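Long-range contacts in CytC3 (Streptomyces, PDB 3GJA), which probably chlorinates an unactivated carbon of a carrier-bound amino acid, as a nonheme iron halogenase using 2-oxoglutarate, chloride and oxygen: residues A[92-97]-A[260-265]; A[116-121]-A[238-243]. All blocks are in the same frame, centred on the assembly; numbering follows the deposited sequence.

How the contacts relate
Contact 1 sits at an end of the main antiparallel sheet and contact 2 at a separate two-stranded sheet, about 23 Å apart between centres and about 10 Å between nearest atoms, without touching. Along the chain the segments run 92-97, 116-121, 238-243, 260-265, so both segments of contact 2 come between those of contact 1. From 92-97 the chain enters strand 98-108 and goes on to 116-121; it returns through 238-243 into strand 253-262, the antiparallel neighbour of 98-108 in the main sheet. Contact 1 thus closes the helix-side end of this strand pair, while contact 2 pairs His-118, from a loop, with His-240 on strand 240-242 of the small sheet, the two probable iron-binding histidines.

Contact 1: A[92-97]-A[260-265]; sequences SLIGRN and YVPTQV
Ile-94, just before the chain leaves helical geometry at Gly-95, reaches across to the last residues of strand 253-262. From its CB, which points toward that strand, the CG1 branch starts in the crowded position between backbone N and carbonyl carbon (chi1 58°) and then runs extended to CD1. This tip makes the apolar contact: CD1 lies 3.6 Å from CD of Pro-262, the two side chains crossing at about a right angle, and 4.0 Å from CA of Val-261. The CG2 methyl stands beside Ile-94's own backbone N, and the side chain also packs on Ile-147 of the adjoining strand. Gly-95 has a positive phi of 110°; any side chain there would collide with the carbonyl O of Ile-94, so glycine fits the turn. The backbone then brings Asn-97 O to Thr-263 N, which donates a 3.1 Å hydrogen bond lying in the plane of the carbonyl. Pro-262 CA adds a CH···O contact to the same oxygen at 3.5 Å. Beside this bond, Asn-97 CB touches Thr-263 OG1 at 3.6 Å, while Asn-97 OD1 accepts from Val-294 N. Pro-262 opens a type I turn, closed by Val-265 N bonding to its O. With a single main-chain hydrogen bond and uncharged packing holding the segments together, this join between the turn after the helix and the end of an inner strand of the sheet should depend little on pH.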
ATOM      1  N   SER A  92      14.904   3.431  -0.375  1.00 43.11           N
ATOM      2  CA  SER A  92      16.121   2.706  -0.715  1.00 44.24           C
ATOM      3  C   SER A  92      15.877   1.842  -1.952  1.00 45.58           C
ATOM      4  O   SER A  92      16.822   1.402  -2.608  1.00 46.81           O
ATOM      5  CB  SER A  92      16.534   1.788   0.433  1.00 43.75           C
ATOM      6  OG  SER A  92      16.540   2.476   1.665  1.00 49.08           O
ATOM      7  N   LEU A  93      14.609   1.603  -2.269  1.00 44.78           N
ATOM      8  CA  LEU A  93      14.251   0.756  -3.399  1.00 44.59           C
ATOM      9  C   LEU A  93      13.914   1.486  -4.684  1.00 43.48           C
ATOM     10  O   LEU A  93      14.390   1.116  -5.756  1.00 42.71           O
ATOM     11  CB  LEU A  93      13.070  -0.141  -3.014  1.00 45.47           C
ATOM     12  CG  LEU A  93      13.305  -1.465  -2.275  1.00 46.02           C
ATOM     13  CD1 LEU A  93      14.470  -1.377  -1.327  1.00 46.07           C
ATOM     14  CD2 LEU A  93      12.026  -1.837  -1.538  1.00 44.82           C
ATOM     15  N   ILE A  94      13.091   2.521  -4.589  1.00 44.02           N
ATOM     16  CA  ILE A  94      12.695   3.249  -5.784  1.00 43.38           C
ATOM     17  C   ILE A  94      12.972   4.753  -5.773  1.00 45.58           C
ATOM     18  O   ILE A  94      12.457   5.484  -6.621  1.00 45.78           O
ATOM     19  CB  ILE A  94      11.202   3.010  -6.087  1.00 42.23           C
ATOM     20  CG1 ILE A  94      10.344   3.441  -4.897  1.00 40.46           C
ATOM     21  CG2 ILE A  94      10.969   1.527  -6.379  1.00 42.26           C
ATOM     22  CD1 ILE A  94       8.854   3.395  -5.177  1.00 37.54           C
ATOM     23  N   GLY A  95      13.775   5.216  -4.815  1.00 44.98           N
ATOM     24  CA  GLY A  95      14.114   6.630  -4.770  1.00 46.84           C
ATOM     25  C   GLY A  95      13.520   7.443  -3.637  1.00 48.18           C
ATOM     26  O   GLY A  95      12.431   7.142  -3.152  1.00 48.70           O
ATOM     27  N   ARG A  96      14.234   8.491  -3.228  1.00 49.23           N
ATOM     28  CA  ARG A  96      13.780   9.347  -2.135  1.00 50.66           C
ATOM     29  C   ARG A  96      12.690  10.350  -2.486  1.00 48.78           C
ATOM     30  O   ARG A  96      12.105  10.955  -1.595  1.00 49.23           O
ATOM     31  CB  ARG A  96      14.959  10.075  -1.498  1.00 53.58           C
ATOM     32  CG  ARG A  96      15.656   9.263  -0.423  1.00 58.38           C
ATOM     33  CD  ARG A  96      16.313   8.027  -0.998  1.00 62.67           C
ATOM     34  NE  ARG A  96      17.003   7.257   0.033  1.00 67.36           N
ATOM     35  CZ  ARG A  96      17.826   6.241  -0.216  1.00 69.00           C
ATOM     36  NH1 ARG A  96      18.068   5.868  -1.470  1.00 69.08           N
ATOM     37  NH2 ARG A  96      18.406   5.596   0.788  1.00 70.03           N
ATOM     38  N   ASN A  97      12.420  10.547  -3.770  1.00 47.00           N
ATOM     39  CA  ASN A  97      11.342  11.452  -4.150  1.00 45.96           C
ATOM     40  C   ASN A  97      10.117  10.544  -4.242  1.00 46.18           C
ATOM     41  O   ASN A  97       9.708  10.144  -5.329  1.00 45.28           O
ATOM     42  CB  ASN A  97      11.645  12.131  -5.491  1.00 44.32           C
ATOM     43  CG  ASN A  97      12.850  13.063  -5.412  1.00 47.25           C
ATOM     44  OD1 ASN A  97      13.011  13.810  -4.444  1.00 44.90           O
ATOM     45  ND2 ASN A  97      13.694  13.030  -6.437  1.00 46.68           N
ATOM     46  N   TYR A 260       3.346   2.973  -2.861  1.00 34.38           N
ATOM     47  CA  TYR A 260       4.235   4.048  -3.272  1.00 35.14           C
ATOM     48  C   TYR A 260       4.745   3.974  -4.698  1.00 36.35           C
ATOM     49  O   TYR A 260       4.864   2.900  -5.288  1.00 35.95           O
ATOM     50  CB  TYR A 260       5.435   4.123  -2.329  1.00 34.30           C
ATOM     51  CG  TYR A 260       5.050   4.276  -0.879  1.00 35.62           C
ATOM     52  CD1 TYR A 260       4.520   3.202  -0.160  1.00 33.57           C
ATOM     53  CD2 TYR A 260       5.189   5.503  -0.229  1.00 34.44           C
ATOM     54  CE1 TYR A 260       4.133   3.345   1.171  1.00 35.50           C
ATOM     55  CE2 TYR A 260       4.805   5.659   1.100  1.00 35.84           C
ATOM     56  CZ  TYR A 260       4.275   4.578   1.796  1.00 35.76           C
ATOM     57  OH  TYR A 260       3.867   4.741   3.097  1.00 34.80           O
ATOM     58  N   VAL A 261       5.075   5.142  -5.225  1.00 37.07           N
ATOM     59  CA  VAL A 261       5.568   5.274  -6.576  1.00 38.20           C
ATOM     60  C   VAL A 261       6.416   6.558  -6.628  1.00 39.33           C
ATOM     61  O   VAL A 261       6.091   7.550  -5.970  1.00 39.35           O
ATOM     62  CB  VAL A 261       4.362   5.356  -7.538  1.00 39.44           C
ATOM     63  CG1 VAL A 261       3.944   6.806  -7.754  1.00 36.90           C
ATOM     64  CG2 VAL A 261       4.677   4.642  -8.818  1.00 43.21           C
ATOM     65  N   PRO A 262       7.536   6.544  -7.374  1.00 38.55           N
ATOM     66  CA  PRO A 262       8.374   7.746  -7.458  1.00 38.83           C
ATOM     67  C   PRO A 262       7.645   8.861  -8.200  1.00 37.55           C
ATOM     68  O   PRO A 262       6.727   8.591  -8.971  1.00 37.88           O
ATOM     69  CB  PRO A 262       9.623   7.250  -8.194  1.00 38.85           C
ATOM     70  CG  PRO A 262       9.100   6.150  -9.043  1.00 39.22           C
ATOM     71  CD  PRO A 262       8.160   5.425  -8.099  1.00 38.80           C
ATOM     72  N   THR A 263       8.049  10.107  -7.952  1.00 37.21           N
ATOM     73  CA  THR A 263       7.427  11.293  -8.561  1.00 37.01           C
ATOM     74  C   THR A 263       7.269  11.290 -10.091  1.00 37.54           C
ATOM     75  O   THR A 263       6.331  11.876 -10.631  1.00 36.30           O
ATOM     76  CB  THR A 263       8.202  12.577  -8.172  1.00 37.55           C
ATOM     77  OG1 THR A 263       9.604  12.384  -8.410  1.00 36.02           O
ATOM     78  CG2 THR A 263       7.979  12.919  -6.704  1.00 38.32           C
ATOM     79  N   GLN A 264       8.200  10.652 -10.780  1.00 37.41           N
ATOM     80  CA  GLN A 264       8.173  10.580 -12.235  1.00 41.49           C
ATOM     81  C   GLN A 264       6.972   9.789 -12.736  1.00 42.46           C
ATOM     82  O   GLN A 264       6.612   9.860 -13.915  1.00 41.35           O
ATOM     83  CB  GLN A 264       9.454   9.919 -12.715  1.00 43.93           C
ATOM     84  CG  GLN A 264      10.280   9.376 -11.552  1.00 47.00           C
ATOM     85  CD  GLN A 264      10.672   7.945 -11.758  1.00 47.99           C
ATOM     86  OE1 GLN A 264      11.335   7.346 -10.921  1.00 49.97           O
ATOM     87  NE2 GLN A 264      10.260   7.379 -12.885  1.00 51.75           N
ATOM     88  N   VAL A 265       6.347   9.035 -11.838  1.00 42.16           N
ATOM     89  CA  VAL A 265       5.197   8.227 -12.213  1.00 41.35           C
ATOM     90  C   VAL A 265       3.893   9.011 -12.217  1.00 42.79           C
ATOM     91  O   VAL A 265       3.663   9.871 -11.362  1.00 43.74           O
ATOM     92  CB  VAL A 265       5.051   7.016 -11.272  1.00 41.28           C
ATOM     93  CG1 VAL A 265       3.780   6.229 -11.611  1.00 39.69           C
ATOM     94  CG2 VAL A 265       6.277   6.133 -11.389  1.00 39.26           C
TER

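Contact 2: A[116-121]-A[238-243]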
ATOM      1  N   ASP A 116      -4.896 -18.665  -5.043  1.00 43.18           N
ATOM      2  CA  ASP A 116      -3.833 -19.433  -5.672  1.00 42.63           C
ATOM      3  C   ASP A 116      -2.768 -18.439  -6.127  1.00 40.79           C
ATOM      4  O   ASP A 116      -3.000 -17.232  -6.114  1.00 38.52           O
ATOM      5  CB  ASP A 116      -4.379 -20.210  -6.870  1.00 43.88           C
ATOM      6  CG  ASP A 116      -3.528 -21.421  -7.219  1.00 47.44           C
ATOM      7  OD1 ASP A 116      -2.379 -21.517  -6.731  1.00 47.73           O
ATOM      8  OD2 ASP A 116      -4.008 -22.275  -7.990  1.00 47.80           O
ATOM      9  N   TRP A 117      -1.605 -18.949  -6.519  1.00 39.85           N
ATOM     10  CA  TRP A 117      -0.498 -18.109  -6.973  1.00 39.38           C
ATOM     11  C   TRP A 117      -0.874 -17.228  -8.161  1.00 39.12           C
ATOM     12  O   TRP A 117      -1.369 -17.717  -9.177  1.00 38.52           O
ATOM     13  CB  TRP A 117       0.706 -18.984  -7.344  1.00 38.94           C
ATOM     14  CG  TRP A 117       1.305 -19.704  -6.170  1.00 37.63           C
ATOM     15  CD1 TRP A 117       1.144 -21.019  -5.842  1.00 38.70           C
ATOM     16  CD2 TRP A 117       2.138 -19.135  -5.152  1.00 38.29           C
ATOM     17  NE1 TRP A 117       1.829 -21.308  -4.681  1.00 39.60           N
ATOM     18  CE2 TRP A 117       2.446 -20.169  -4.236  1.00 38.51           C
ATOM     19  CE3 TRP A 117       2.653 -17.853  -4.924  1.00 37.12           C
ATOM     20  CZ2 TRP A 117       3.246 -19.961  -3.112  1.00 38.26           C
ATOM     21  CZ3 TRP A 117       3.451 -17.645  -3.802  1.00 39.89           C
ATOM     22  CH2 TRP A 117       3.739 -18.696  -2.911  1.00 40.27           C
ATOM     23  N   HIS A 118      -0.622 -15.927  -8.033  1.00 38.55           N
ATOM     24  CA  HIS A 118      -0.955 -14.984  -9.100  1.00 37.41           C
ATOM     25  C   HIS A 118      -0.216 -13.656  -8.967  1.00 38.00           C
ATOM     26  O   HIS A 118       0.444 -13.390  -7.962  1.00 37.24           O
ATOM     27  CB  HIS A 118      -2.452 -14.687  -9.087  1.00 36.99           C
ATOM     28  CG  HIS A 118      -2.889 -13.881  -7.902  1.00 38.08           C
ATOM     29  ND1 HIS A 118      -2.922 -14.394  -6.623  1.00 36.30           N
ATOM     30  CD2 HIS A 118      -3.271 -12.586  -7.798  1.00 38.37           C
ATOM     31  CE1 HIS A 118      -3.305 -13.449  -5.782  1.00 37.70           C
ATOM     32  NE2 HIS A 118      -3.523 -12.343  -6.469  1.00 39.73           N
ATOM     33  N   GLN A 119      -0.347 -12.820  -9.993  1.00 37.00           N
ATOM     34  CA  GLN A 119       0.276 -11.504  -9.999  1.00 37.77           C
ATOM     35  C   GLN A 119      -0.815 -10.450 -10.152  1.00 39.13           C
ATOM     36  O   GLN A 119      -1.478 -10.374 -11.194  1.00 39.28           O
ATOM     37  CB  GLN A 119       1.260 -11.383 -11.153  1.00 36.98           C
ATOM     38  CG  GLN A 119       2.359 -12.401 -11.112  1.00 41.20           C
ATOM     39  CD  GLN A 119       3.377 -12.185 -12.204  1.00 43.91           C
ATOM     40  OE1 GLN A 119       4.207 -11.279 -12.127  1.00 48.16           O
ATOM     41  NE2 GLN A 119       3.313 -13.011 -13.239  1.00 47.07           N
ATOM     42  N   ALA A 120      -1.007  -9.647  -9.112  1.00 37.49           N
ATOM     43  CA  ALA A 120      -2.023  -8.606  -9.148  1.00 37.32           C
ATOM     44  C   ALA A 120      -1.576  -7.476 -10.079  1.00 38.20           C
ATOM     45  O   ALA A 120      -0.383  -7.278 -10.293  1.00 38.46           O
ATOM     46  CB  ALA A 120      -2.269  -8.076  -7.740  1.00 36.53           C
ATOM     47  N   ALA A 121      -2.538  -6.745 -10.634  1.00 38.52           N
ATOM     48  CA  ALA A 121      -2.250  -5.639 -11.543  1.00 38.87           C
ATOM     49  C   ALA A 121      -2.755  -4.329 -10.938  1.00 40.14           C
ATOM     50  O   ALA A 121      -3.508  -4.344  -9.964  1.00 42.45           O
ATOM     51  CB  ALA A 121      -2.923  -5.890 -12.886  1.00 36.37           C
ATOM     52  N   THR A 238       4.173  -8.778  -7.548  1.00 39.12           N
ATOM     53  CA  THR A 238       4.994  -9.928  -7.194  1.00 39.29           C
ATOM     54  C   THR A 238       4.142 -11.184  -7.054  1.00 37.87           C
ATOM     55  O   THR A 238       3.030 -11.144  -6.533  1.00 37.90           O
ATOM     56  CB  THR A 238       5.750  -9.687  -5.873  1.00 39.43           C
ATOM     57  OG1 THR A 238       6.648  -8.585  -6.043  1.00 44.41           O
ATOM     58  CG2 THR A 238       6.538 -10.924  -5.468  1.00 38.01           C
ATOM     59  N   MET A 239       4.676 -12.298  -7.529  1.00 37.53           N
ATOM     60  CA  MET A 239       3.983 -13.577  -7.455  1.00 38.53           C
ATOM     61  C   MET A 239       3.615 -13.870  -6.008  1.00 37.59           C
ATOM     62  O   MET A 239       4.476 -13.873  -5.137  1.00 38.86           O
ATOM     63  CB  MET A 239       4.896 -14.690  -7.973  1.00 40.89           C
ATOM     64  CG  MET A 239       4.238 -16.059  -8.053  1.00 43.08           C
ATOM     65  SD  MET A 239       2.924 -16.074  -9.273  1.00 47.38           S
ATOM     66  CE  MET A 239       3.871 -16.097 -10.772  1.00 46.10           C
ATOM     67  N   HIS A 240       2.340 -14.107  -5.738  1.00 37.24           N
ATOM     68  CA  HIS A 240       1.947 -14.421  -4.376  1.00 36.38           C
ATOM     69  C   HIS A 240       0.622 -15.159  -4.300  1.00 35.52           C
ATOM     70  O   HIS A 240      -0.142 -15.202  -5.266  1.00 35.20           O
ATOM     71  CB  HIS A 240       1.867 -13.154  -3.521  1.00 37.78           C
ATOM     72  CG  HIS A 240       0.601 -12.383  -3.704  1.00 37.62           C
ATOM     73  ND1 HIS A 240       0.371 -11.576  -4.795  1.00 40.87           N
ATOM     74  CD2 HIS A 240      -0.511 -12.302  -2.934  1.00 41.62           C
ATOM     75  CE1 HIS A 240      -0.827 -11.027  -4.690  1.00 42.14           C
ATOM     76  NE2 HIS A 240      -1.384 -11.452  -3.570  1.00 43.11           N
ATOM     77  N   ALA A 241       0.371 -15.735  -3.129  1.00 34.21           N
ATOM     78  CA  ALA A 241      -0.850 -16.475  -2.853  1.00 34.21           C
ATOM     79  C   ALA A 241      -1.257 -16.150  -1.421  1.00 34.62           C
ATOM     80  O   ALA A 241      -0.628 -15.327  -0.768  1.00 37.00           O
ATOM     81  CB  ALA A 241      -0.596 -17.973  -3.003  1.00 32.55           C
ATOM     82  N   SER A 242      -2.308 -16.791  -0.932  1.00 34.11           N
ATOM     83  CA  SER A 242      -2.749 -16.562   0.436  1.00 34.65           C
ATOM     84  C   SER A 242      -3.482 -17.799   0.933  1.00 34.50           C
ATOM     85  O   SER A 242      -4.154 -18.488   0.171  1.00 34.20           O
ATOM     86  CB  SER A 242      -3.669 -15.338   0.516  1.00 33.23           C
ATOM     87  OG  SER A 242      -4.860 -15.539  -0.229  1.00 36.02           O
ATOM     88  N   LEU A 243      -3.335 -18.075   2.221  1.00 36.95           N
ATOM     89  CA  LEU A 243      -3.961 -19.232   2.840  1.00 36.39           C
ATOM     90  C   LEU A 243      -5.404 -18.927   3.219  1.00 37.25           C
ATOM     91  O   LEU A 243      -5.796 -17.764   3.324  1.00 35.46           O
ATOM     92  CB  LEU A 243      -3.185 -19.618   4.104  1.00 35.99           C
ATOM     93  CG  LEU A 243      -1.798 -20.256   3.952  1.00 38.99           C
ATOM     94  CD1 LEU A 243      -1.109 -20.275   5.304  1.00 37.24           C
ATOM     95  CD2 LEU A 243      -1.921 -21.686   3.408  1.00 35.34           C
TER
HETATM   96  O   HOH W   1       0.934  -9.643  -7.032  1.00 40.62           O
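Residues 116-121 run antiparallel to 238-243, with His-118 and His-240 as a hydrogen-bonded pair: His-118 N gives to His-240 O at 2.9 Å, and His-240 N gives to His-118 O at 3.0 Å. Both histidines take the crowded first torsion (chi1 70° and 80°), so their rings lie side by side and point the same way. The ring planes meet obliquely at 49°, and His-118 NE2 comes 3.5 Å from His-240 CE1. In each ring ND1 donates to a main-chain oxygen two residues earlier, His-118 ND1 to Asp-116 O (2.9 Å) and His-240 ND1 to Thr-238 O (3.2 Å), which fixes ring rotation and probably leaves each NE2 unprotonated. A water accepts from Ala-120 N (2.8 Å) and donates to Thr-238 O. Farther along, Ala-241 CB sits over the six-membered ring of Trp-117, 3.8 Å from its centroid, a CH-pi contact that suits a small residue, and Met-239 CG touches Trp-117 CE3. An alanine in place of His-118, a presumed iron ligand, would lack the imidazole and its bond to Asp-116 O, and would probably impair iron binding and loosen the packing on the His-240 ring. His-118, Ala-120 and His-240 match the His-X-Ala...His pattern of 2-oxoglutarate-dependent halogenases of the cupin fold, in which alanine stands where related dioxygenases carry an acidic iron ligand, consistent with chloride binding the metal there.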